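Local coordinates for periplasmic beta-glucosidase (Pseudomonas aeruginosa, PDB 6R5U), which probably hydrolyses terminal, non-reducing beta-D-glucosyl residues of beta-glucosides, releasing beta-D-glucose, as a periplasmic member of glycosyl hydrolase family 3, at residues L666-K671 with L698-S703; D370-L375 with P512-L517; A430-D435 with G478-M483. The protein carries 1 engineered substitution. All coordinates share one frame; numbering follows the deposited sequence.

Contact 1: L666-K671 with L698-S703; sequences LSRPVK and LKFYDS
NH2 of Arg668, whose guanidinium lies against Phe700, is held by a salt bridge with Glu672. Water 1 is modelled 2.5 Å from the same NH2 of Arg668, shorter than is comfortable, so that distance is uncertain. The water reaches the second segment, donating to Leu698 O at 2.8 Å. Both segments belong to the fibronectin type III-like domain, where the loop after strand 651-660 meets the short strand 700-701, which pairs with 707-708.

Over its flat side, the guanidinium takes the methylene of Phe700, with CZ of Arg668 3.4 Å from CB of Phe700. Guanidinium and phenyl planes are only 4° apart; the centre of the charged group sits over CB, with NE alone reaching the near rim of the ring at CG. Over the ring face lies Arg668 CD, in a CH-pi contact 3.8 Å from the Phe700 centroid. Bends at chi2 (-85°) and chi3 fold the arginine chain so that CD and the guanidinium follow one side of the phenylalanine. Water 1 lies in the guanidinium plane, at its edge, so it does not compete with Phe700 for that face.

The magnesium site is close by: the ion is about 6 Å from the Phe700 side chain, and its ligand Asp661 is near Arg668. Towards the other end, Leu666 packs on Val229 of the second subunit, as does Ser703. Leu666 CB touches Phe700 CE2 at 4.0 Å, and beyond it the leucine fork divides, CD1 lying 3.4 Å from the carbonyl oxygen of Tyr701 and CD2 3.4 Å from OG of Ser703.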
loop_
_atom_site.group_PDB
_atom_site.type_symbol
_atom_site.label_atom_id
_atom_site.label_comp_id
_atom_site.label_asym_id
_atom_site.label_seq_id
_atom_site.Cartn_x
_atom_site.Cartn_y
_atom_site.Cartn_z
ATOM N N LEU A 666 9.032 12.234 -16.874
ATOM C CA LEU A 666 8.365 11.609 -15.692
ATOM C C LEU A 666 8.960 12.241 -14.438
ATOM O O LEU A 666 10.140 12.581 -14.474
ATOM C CB LEU A 666 8.662 10.115 -15.543
ATOM C CG LEU A 666 7.929 9.078 -16.375
ATOM C CD1 LEU A 666 8.066 7.737 -15.662
ATOM C CD2 LEU A 666 6.471 9.419 -16.594
ATOM N N SER A 667 8.216 12.229 -13.337
ATOM C CA SER A 667 8.730 12.524 -11.983
ATOM C C SER A 667 9.683 11.387 -11.566
ATOM O O SER A 667 9.234 10.268 -11.413
ATOM C CB SER A 667 7.599 12.741 -11.009
ATOM O OG SER A 667 8.086 13.123 -9.737
ATOM N N ARG A 668 10.968 11.701 -11.415
ATOM C CA ARG A 668 12.038 10.719 -11.137
ATOM C C ARG A 668 12.359 10.757 -9.646
ATOM O O ARG A 668 12.091 11.734 -8.952
ATOM C CB ARG A 668 13.289 11.029 -11.973
ATOM C CG ARG A 668 13.055 11.106 -13.480
ATOM C CD ARG A 668 13.098 9.755 -14.162
ATOM N NE ARG A 668 14.443 9.200 -14.046
ATOM C CZ ARG A 668 14.768 8.059 -13.426
ATOM N NH1 ARG A 668 13.856 7.250 -12.875
ATOM N NH2 ARG A 668 16.043 7.715 -13.398
ATOM N N PRO A 669 12.964 9.690 -9.103
ATOM C CA PRO A 669 13.239 9.630 -7.669
ATOM C C PRO A 669 14.183 10.716 -7.148
ATOM O O PRO A 669 15.004 11.186 -7.912
ATOM C CB PRO A 669 13.897 8.255 -7.519
ATOM C CG PRO A 669 13.359 7.455 -8.679
ATOM C CD PRO A 669 13.351 8.456 -9.819
ATOM N N VAL A 670 14.061 11.057 -5.863
ATOM C CA VAL A 670 14.946 12.052 -5.197
ATOM C C VAL A 670 16.363 11.522 -5.313
ATOM O O VAL A 670 17.265 12.332 -5.452
ATOM C CB VAL A 670 14.583 12.345 -3.728
ATOM C CG1 VAL A 670 13.194 12.950 -3.644
ATOM C CG2 VAL A 670 14.665 11.131 -2.822
ATOM N N LYS A 671 16.529 10.206 -5.299
ATOM C CA LYS A 671 17.843 9.608 -5.626
ATOM C C LYS A 671 17.698 8.115 -5.907
ATOM O O LYS A 671 16.698 7.493 -5.501
ATOM C CB LYS A 671 18.931 9.972 -4.600
ATOM C CG LYS A 671 18.685 9.627 -3.148
ATOM C CD LYS A 671 19.855 10.005 -2.294
ATOM C CE LYS A 671 19.906 11.499 -2.098
ATOM N NZ LYS A 671 20.627 11.846 -0.862
ATOM N N LEU A 698 21.941 6.761 -16.810
ATOM C CA LEU A 698 21.089 7.966 -16.738
ATOM C C LEU A 698 19.717 7.707 -17.356
ATOM O O LEU A 698 18.876 8.640 -17.330
ATOM C CB LEU A 698 21.814 9.088 -17.480
ATOM C CG LEU A 698 23.260 9.360 -17.072
ATOM C CD1 LEU A 698 23.811 10.549 -17.840
ATOM C CD2 LEU A 698 23.396 9.593 -15.586
ATOM N N LYS A 699 19.514 6.527 -17.934
ATOM C CA LYS A 699 18.285 6.206 -18.694
ATOM C C LYS A 699 17.156 5.896 -17.727
ATOM O O LYS A 699 17.425 5.469 -16.632
ATOM C CB LYS A 699 18.461 4.973 -19.572
ATOM C CG LYS A 699 19.485 5.140 -20.675
ATOM C CD LYS A 699 19.538 3.934 -21.580
ATOM C CE LYS A 699 20.398 4.170 -22.792
ATOM N NZ LYS A 699 19.763 5.117 -23.743
ATOM N N PHE A 700 15.933 6.077 -18.190
ATOM C CA PHE A 700 14.715 5.675 -17.476
ATOM C C PHE A 700 13.653 5.367 -18.508
ATOM O O PHE A 700 13.771 5.762 -19.672
ATOM C CB PHE A 700 14.248 6.769 -16.520
ATOM C CG PHE A 700 13.684 7.976 -17.216
ATOM C CD1 PHE A 700 14.516 8.889 -17.843
ATOM C CD2 PHE A 700 12.316 8.173 -17.272
ATOM C CE1 PHE A 700 13.984 9.973 -18.518
ATOM C CE2 PHE A 700 11.779 9.264 -17.933
ATOM C CZ PHE A 700 12.614 10.175 -18.538
ATOM N N TYR A 701 12.644 4.637 -18.061
ATOM C CA TYR A 701 11.476 4.266 -18.881
ATOM C C TYR A 701 10.476 5.405 -18.807
ATOM O O TYR A 701 10.019 5.766 -17.693
ATOM C CB TYR A 701 10.897 2.922 -18.423
ATOM C CG TYR A 701 11.790 1.741 -18.725
ATOM C CD1 TYR A 701 11.794 1.113 -19.960
ATOM C CD2 TYR A 701 12.668 1.272 -17.774
ATOM C CE1 TYR A 701 12.640 0.043 -20.236
ATOM C CE2 TYR A 701 13.509 0.202 -18.024
ATOM C CZ TYR A 701 13.504 -0.419 -19.260
ATOM O OH TYR A 701 14.346 -1.479 -19.480
ATOM N N ASP A 702 10.094 5.947 -19.958
ATOM C CA ASP A 702 9.054 7.000 -19.978
ATOM C C ASP A 702 7.692 6.301 -19.986
ATOM O O ASP A 702 7.646 5.061 -19.822
ATOM C CB ASP A 702 9.323 8.014 -21.084
ATOM C CG ASP A 702 8.866 7.620 -22.477
ATOM O OD1 ASP A 702 8.606 6.396 -22.736
ATOM O OD2 ASP A 702 8.797 8.552 -23.307
ATOM N N SER A 703 6.630 7.080 -20.130
ATOM C CA SER A 703 5.218 6.614 -20.129
ATOM C C SER A 703 4.937 5.569 -21.228
ATOM O O SER A 703 4.017 4.760 -21.016
ATOM C CB SER A 703 4.280 7.790 -20.250
ATOM O OG SER A 703 4.218 8.515 -19.025
HETATM O O HOH W 1 17.344 9.163 -14.992
#

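Contact 2: D370-L375 with P512-L517; sequences DGLLPL and PLVLVL
Leu372, Leu373 and Leu375 converge on Val514, and what passes between the two segments is apolar side-chain packing. In the alpha/beta sandwich of the glycosyl hydrolase family 3 C-terminal domain, this brings the loop between strands 364-368 and 380-384 against the start of the inner strand 513-518.

Among the methyl contacts, the fork of Leu372 does most of the work. Its CD2 lies 3.9 Å from Val514 CG2, and its CD1 comes almost as near to that same methyl. CD1 also meets Pro512 CB at 4.1 Å, where the two side chains cross at about a right angle. With chi1 at -164°, Leu372 CG is swung away from its own backbone N and the fork extends to the strand. Leu373 takes the other branch of the valine, its CD2 standing 4.2 Å from Val514 CG1. Leu375 adds a looser touch, CD2 to Val514 CG2 at 4.5 Å. Between these two leucines the Leu373-Pro374 peptide bond is cis.

Polar bonds belong to the surroundings. Asn368 OD1 accepts from the backbone N of Leu373, Leu375 shares a backbone hydrogen bond with Leu553, and Val514 pairs with Val473 on the neighbouring strand. Leu553, on helix 545-553, also packs on Leu373 and Val514.

Methyls meeting methyls, and one ring methylene, impose little direction. The fit therefore rests on shape and on burying Leu373, Leu375 and Val514, while Leu372 and Pro512 keep some exposure; bonds from Leu373, Leu375 and Val514 to their surroundings set where those residues stand.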
loop_
_atom_site.group_PDB
_atom_site.type_symbol
_atom_site.label_atom_id
_atom_site.label_comp_id
_atom_site.label_asym_id
_atom_site.label_seq_id
_atom_site.Cartn_x
_atom_site.Cartn_y
_atom_site.Cartn_z
ATOM N N ASP A 370 28.710 5.790 23.345
ATOM C CA ASP A 370 29.855 6.042 24.250
ATOM C C ASP A 370 30.859 4.884 24.198
ATOM O O ASP A 370 31.382 4.528 25.255
ATOM C CB ASP A 370 29.307 6.237 25.666
ATOM C CG ASP A 370 30.003 7.334 26.435
ATOM O OD1 ASP A 370 29.697 8.514 26.148
ATOM O OD2 ASP A 370 30.844 7.001 27.301
ATOM N N GLY A 371 31.103 4.296 23.024
ATOM C CA GLY A 371 32.102 3.226 22.825
ATOM C C GLY A 371 31.864 1.979 23.673
ATOM O O GLY A 371 32.858 1.259 23.936
ATOM N N LEU A 372 30.622 1.680 24.075
ATOM C CA LEU A 372 30.314 0.442 24.853
ATOM C C LEU A 372 30.820 -0.781 24.089
ATOM O O LEU A 372 31.407 -1.665 24.726
ATOM C CB LEU A 372 28.810 0.320 25.093
ATOM C CG LEU A 372 28.351 -0.663 26.171
ATOM C CD1 LEU A 372 26.830 -0.705 26.199
ATOM C CD2 LEU A 372 28.877 -2.074 25.984
ATOM N N LEU A 373 30.593 -0.842 22.775
ATOM C CA LEU A 373 31.192 -1.898 21.927
ATOM C C LEU A 373 32.451 -1.320 21.304
ATOM O O LEU A 373 32.523 -0.124 21.049
ATOM C CB LEU A 373 30.224 -2.361 20.832
ATOM C CG LEU A 373 28.915 -3.019 21.269
ATOM C CD1 LEU A 373 28.095 -3.433 20.042
ATOM C CD2 LEU A 373 29.172 -4.209 22.183
ATOM N N PRO A 374 33.486 -2.140 21.057
ATOM C CA PRO A 374 33.484 -3.557 21.442
ATOM C C PRO A 374 33.619 -3.836 22.952
ATOM O O PRO A 374 34.119 -2.982 23.670
ATOM C CB PRO A 374 34.715 -4.080 20.705
ATOM C CG PRO A 374 35.648 -2.889 20.615
ATOM C CD PRO A 374 34.727 -1.709 20.398
ATOM N N LEU A 375 33.107 -4.987 23.403
ATOM C CA LEU A 375 33.172 -5.462 24.819
ATOM C C LEU A 375 34.552 -6.051 25.103
ATOM O O LEU A 375 35.175 -6.595 24.172
ATOM C CB LEU A 375 32.167 -6.581 25.089
ATOM C CG LEU A 375 30.695 -6.268 24.888
ATOM C CD1 LEU A 375 29.873 -7.505 25.229
ATOM C CD2 LEU A 375 30.271 -5.064 25.720
ATOM N N PRO A 512 24.223 -1.508 31.737
ATOM C CA PRO A 512 24.433 -1.318 30.305
ATOM C C PRO A 512 23.738 -2.421 29.503
ATOM O O PRO A 512 23.857 -3.582 29.870
ATOM C CB PRO A 512 25.953 -1.400 30.102
ATOM C CG PRO A 512 26.539 -1.093 31.475
ATOM C CD PRO A 512 25.487 -1.512 32.488
ATOM N N LEU A 513 23.043 -2.037 28.431
ATOM C CA LEU A 513 22.178 -2.966 27.657
ATOM C C LEU A 513 22.621 -2.994 26.191
ATOM O O LEU A 513 22.479 -1.982 25.481
ATOM C CB LEU A 513 20.725 -2.533 27.847
ATOM C CG LEU A 513 19.653 -3.399 27.183
ATOM C CD1 LEU A 513 19.551 -4.767 27.836
ATOM C CD2 LEU A 513 18.299 -2.719 27.240
ATOM N N VAL A 514 23.168 -4.130 25.766
ATOM C CA VAL A 514 23.486 -4.432 24.341
ATOM C C VAL A 514 22.348 -5.277 23.769
ATOM O O VAL A 514 22.070 -6.349 24.339
ATOM C CB VAL A 514 24.816 -5.185 24.220
ATOM C CG1 VAL A 514 25.177 -5.431 22.766
ATOM C CG2 VAL A 514 25.926 -4.446 24.942
ATOM N N LEU A 515 21.718 -4.817 22.684
ATOM C CA LEU A 515 20.678 -5.606 21.973
ATOM C C LEU A 515 21.317 -6.309 20.795
ATOM O O LEU A 515 21.909 -5.642 19.928
ATOM C CB LEU A 515 19.554 -4.726 21.436
ATOM C CG LEU A 515 18.788 -3.906 22.456
ATOM C CD1 LEU A 515 17.512 -3.400 21.806
ATOM C CD2 LEU A 515 18.477 -4.713 23.713
ATOM N N VAL A 516 21.167 -7.615 20.782
ATOM C CA VAL A 516 21.533 -8.451 19.624
ATOM C C VAL A 516 20.200 -8.857 18.999
ATOM O O VAL A 516 19.412 -9.539 19.675
ATOM C CB VAL A 516 22.408 -9.634 20.071
ATOM C CG1 VAL A 516 22.643 -10.619 18.947
ATOM C CG2 VAL A 516 23.737 -9.148 20.615
ATOM N N LEU A 517 19.899 -8.305 17.830
ATOM C CA LEU A 517 18.591 -8.493 17.155
ATOM C C LEU A 517 18.698 -9.676 16.206
ATOM O O LEU A 517 19.636 -9.713 15.384
ATOM C CB LEU A 517 18.201 -7.263 16.338
ATOM C CG LEU A 517 18.036 -5.948 17.074
ATOM C CD1 LEU A 517 17.522 -4.917 16.075
ATOM C CD2 LEU A 517 17.082 -6.058 18.261
#

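Contact 3: A430-D435 with G478-M483; sequences ANVSGD and GESQGM
Val432 pushes one methyl, CG2, against the chain from Gly478 to Ser480, where a turn from Ser480 to Met483 begins, and this is the tight part of the contact. CG2 lies 3.8 Å from the backbone N of Ser480 and 4.0 Å from its CB. Met483 reaches the same methyl with its end: extended beyond CG (chi2 179°), it brings CE to 4.0 Å from Val432 CG2. The same CE lies more loosely beside Ser433 CB, at 4.4 Å. The turn is braced by its own backbone bond from Met483 N to Ser480 O, and Leu442 of helix 436-442 packs on both residues.

The packing gives way past Ser433. Gly434 is exposed and Asp435 partly so, and the chain is shaped here by local polar bonds: Ser433 OG accepts from Asp435 N at 3.0 Å, with an N-H...O angle of 155°. Asp435 in turn occupies the N-cap of helix 436-442, its OD1 making a weak hydrogen bond to Ala437 N.

An ST turn leads into the N-cap of helix 436-442, within a pair of loops that leave the same, C-terminal edge of the parallel strands 423-427 and 472-478 in the family 3 alpha/beta sandwich.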
loop_
_atom_site.group_PDB
_atom_site.type_symbol
_atom_site.label_atom_id
_atom_site.label_comp_id
_atom_site.label_asym_id
_atom_site.label_seq_id
_atom_site.Cartn_x
_atom_site.Cartn_y
_atom_site.Cartn_z
ATOM N N ALA A 430 12.009 -14.129 28.671
ATOM C CA ALA A 430 10.640 -14.285 28.153
ATOM C C ALA A 430 10.595 -15.328 27.042
ATOM O O ALA A 430 11.614 -15.657 26.456
ATOM C CB ALA A 430 10.123 -12.959 27.655
ATOM N N ASN A 431 9.392 -15.778 26.749
ATOM C CA ASN A 431 9.108 -16.528 25.512
ATOM C C ASN A 431 9.145 -15.549 24.328
ATOM O O ASN A 431 9.029 -14.309 24.523
ATOM C CB ASN A 431 7.787 -17.279 25.624
ATOM C CG ASN A 431 7.880 -18.486 26.529
ATOM O OD1 ASN A 431 8.859 -19.237 26.495
ATOM N ND2 ASN A 431 6.849 -18.698 27.322
ATOM N N VAL A 432 9.284 -16.103 23.128
ATOM C CA VAL A 432 9.424 -15.303 21.888
ATOM C C VAL A 432 8.143 -14.499 21.732
ATOM O O VAL A 432 8.227 -13.351 21.281
ATOM C CB VAL A 432 9.724 -16.179 20.664
ATOM C CG1 VAL A 432 8.543 -17.052 20.281
ATOM C CG2 VAL A 432 10.175 -15.314 19.494
ATOM N N SER A 433 7.007 -15.086 22.111
ATOM C CA SER A 433 5.699 -14.400 22.153
ATOM C C SER A 433 4.946 -14.783 23.425
ATOM O O SER A 433 5.094 -15.912 23.909
ATOM C CB SER A 433 4.884 -14.696 20.939
ATOM O OG SER A 433 3.598 -14.078 21.034
ATOM N N GLY A 434 4.149 -13.844 23.918
ATOM C CA GLY A 434 3.211 -14.014 25.044
ATOM C C GLY A 434 1.786 -14.217 24.570
ATOM O O GLY A 434 0.962 -14.529 25.404
ATOM N N ASP A 435 1.540 -14.118 23.262
ATOM C CA ASP A 435 0.226 -14.356 22.623
ATOM C C ASP A 435 0.125 -15.843 22.259
ATOM O O ASP A 435 0.889 -16.300 21.369
ATOM C CB ASP A 435 0.086 -13.459 21.391
ATOM C CG ASP A 435 -1.283 -13.458 20.747
ATOM O OD1 ASP A 435 -2.003 -14.461 20.891
ATOM O OD2 ASP A 435 -1.617 -12.443 20.104
ATOM N N GLY A 478 14.133 -10.536 19.322
ATOM C CA GLY A 478 13.616 -10.231 17.982
ATOM C C GLY A 478 12.548 -11.219 17.588
ATOM O O GLY A 478 11.728 -11.573 18.454
ATOM N N GLU A 479 12.573 -11.662 16.338
ATOM C CA GLU A 479 11.607 -12.639 15.767
ATOM C C GLU A 479 12.191 -14.048 15.758
ATOM O O GLU A 479 13.371 -14.183 15.501
ATOM C CB GLU A 479 11.312 -12.298 14.304
ATOM C CG GLU A 479 10.747 -10.902 14.084
ATOM C CD GLU A 479 10.484 -10.596 12.620
ATOM O OE1 GLU A 479 9.398 -10.051 12.318
ATOM O OE2 GLU A 479 11.370 -10.948 11.777
ATOM N N SER A 480 11.363 -15.064 15.942
ATOM C CA SER A 480 11.700 -16.449 15.536
ATOM C C SER A 480 11.624 -16.512 14.011
ATOM O O SER A 480 10.893 -15.704 13.416
ATOM C CB SER A 480 10.790 -17.490 16.182
ATOM O OG SER A 480 9.423 -17.229 15.883
ATOM N N GLN A 481 12.321 -17.457 13.394
ATOM C CA GLN A 481 12.427 -17.522 11.909
ATOM C C GLN A 481 11.055 -17.825 11.308
ATOM O O GLN A 481 10.845 -17.419 10.143
ATOM C CB GLN A 481 13.489 -18.523 11.429
ATOM C CG GLN A 481 13.350 -19.938 11.973
ATOM C CD GLN A 481 12.318 -20.756 11.240
ATOM O OE1 GLN A 481 12.195 -20.668 10.014
ATOM N NE2 GLN A 481 11.580 -21.564 11.997
ATOM N N GLY A 482 10.158 -18.483 12.064
ATOM C CA GLY A 482 8.789 -18.800 11.609
ATOM C C GLY A 482 7.912 -17.560 11.455
ATOM O O GLY A 482 6.886 -17.655 10.771
ATOM N N MET A 483 8.285 -16.434 12.070
ATOM C CA MET A 483 7.597 -15.117 11.896
ATOM C C MET A 483 7.953 -14.455 10.550
ATOM O O MET A 483 7.197 -13.560 10.150
ATOM C CB MET A 483 7.955 -14.139 13.027
ATOM C CG MET A 483 7.461 -14.571 14.397
ATOM S SD MET A 483 7.892 -13.447 15.769
ATOM C CE MET A 483 7.081 -14.308 17.111
#

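The chain first builds its parallel eight-stranded TIM-barrel-like domain, in which no segment of the three contacts lies, although Tyr701 of contact 1 bonds to Gln202 there. Contact 2 then opens just after strand 364-368 and closes at strand 513-518, spanning 136 residues. Contact 3 opens and closes within that span, linking the loops that follow strands 423-427 and 472-478. The two share the mixed six-stranded sheet of the C-terminal sandwich; their centres are 22 Å apart and their nearest atoms about 5 Å, without touching. Contact 1 comes later and separately, closing a largely stranded excursion in the fibronectin type III-like domain. Its centre lies about 41 Å from that of contact 3.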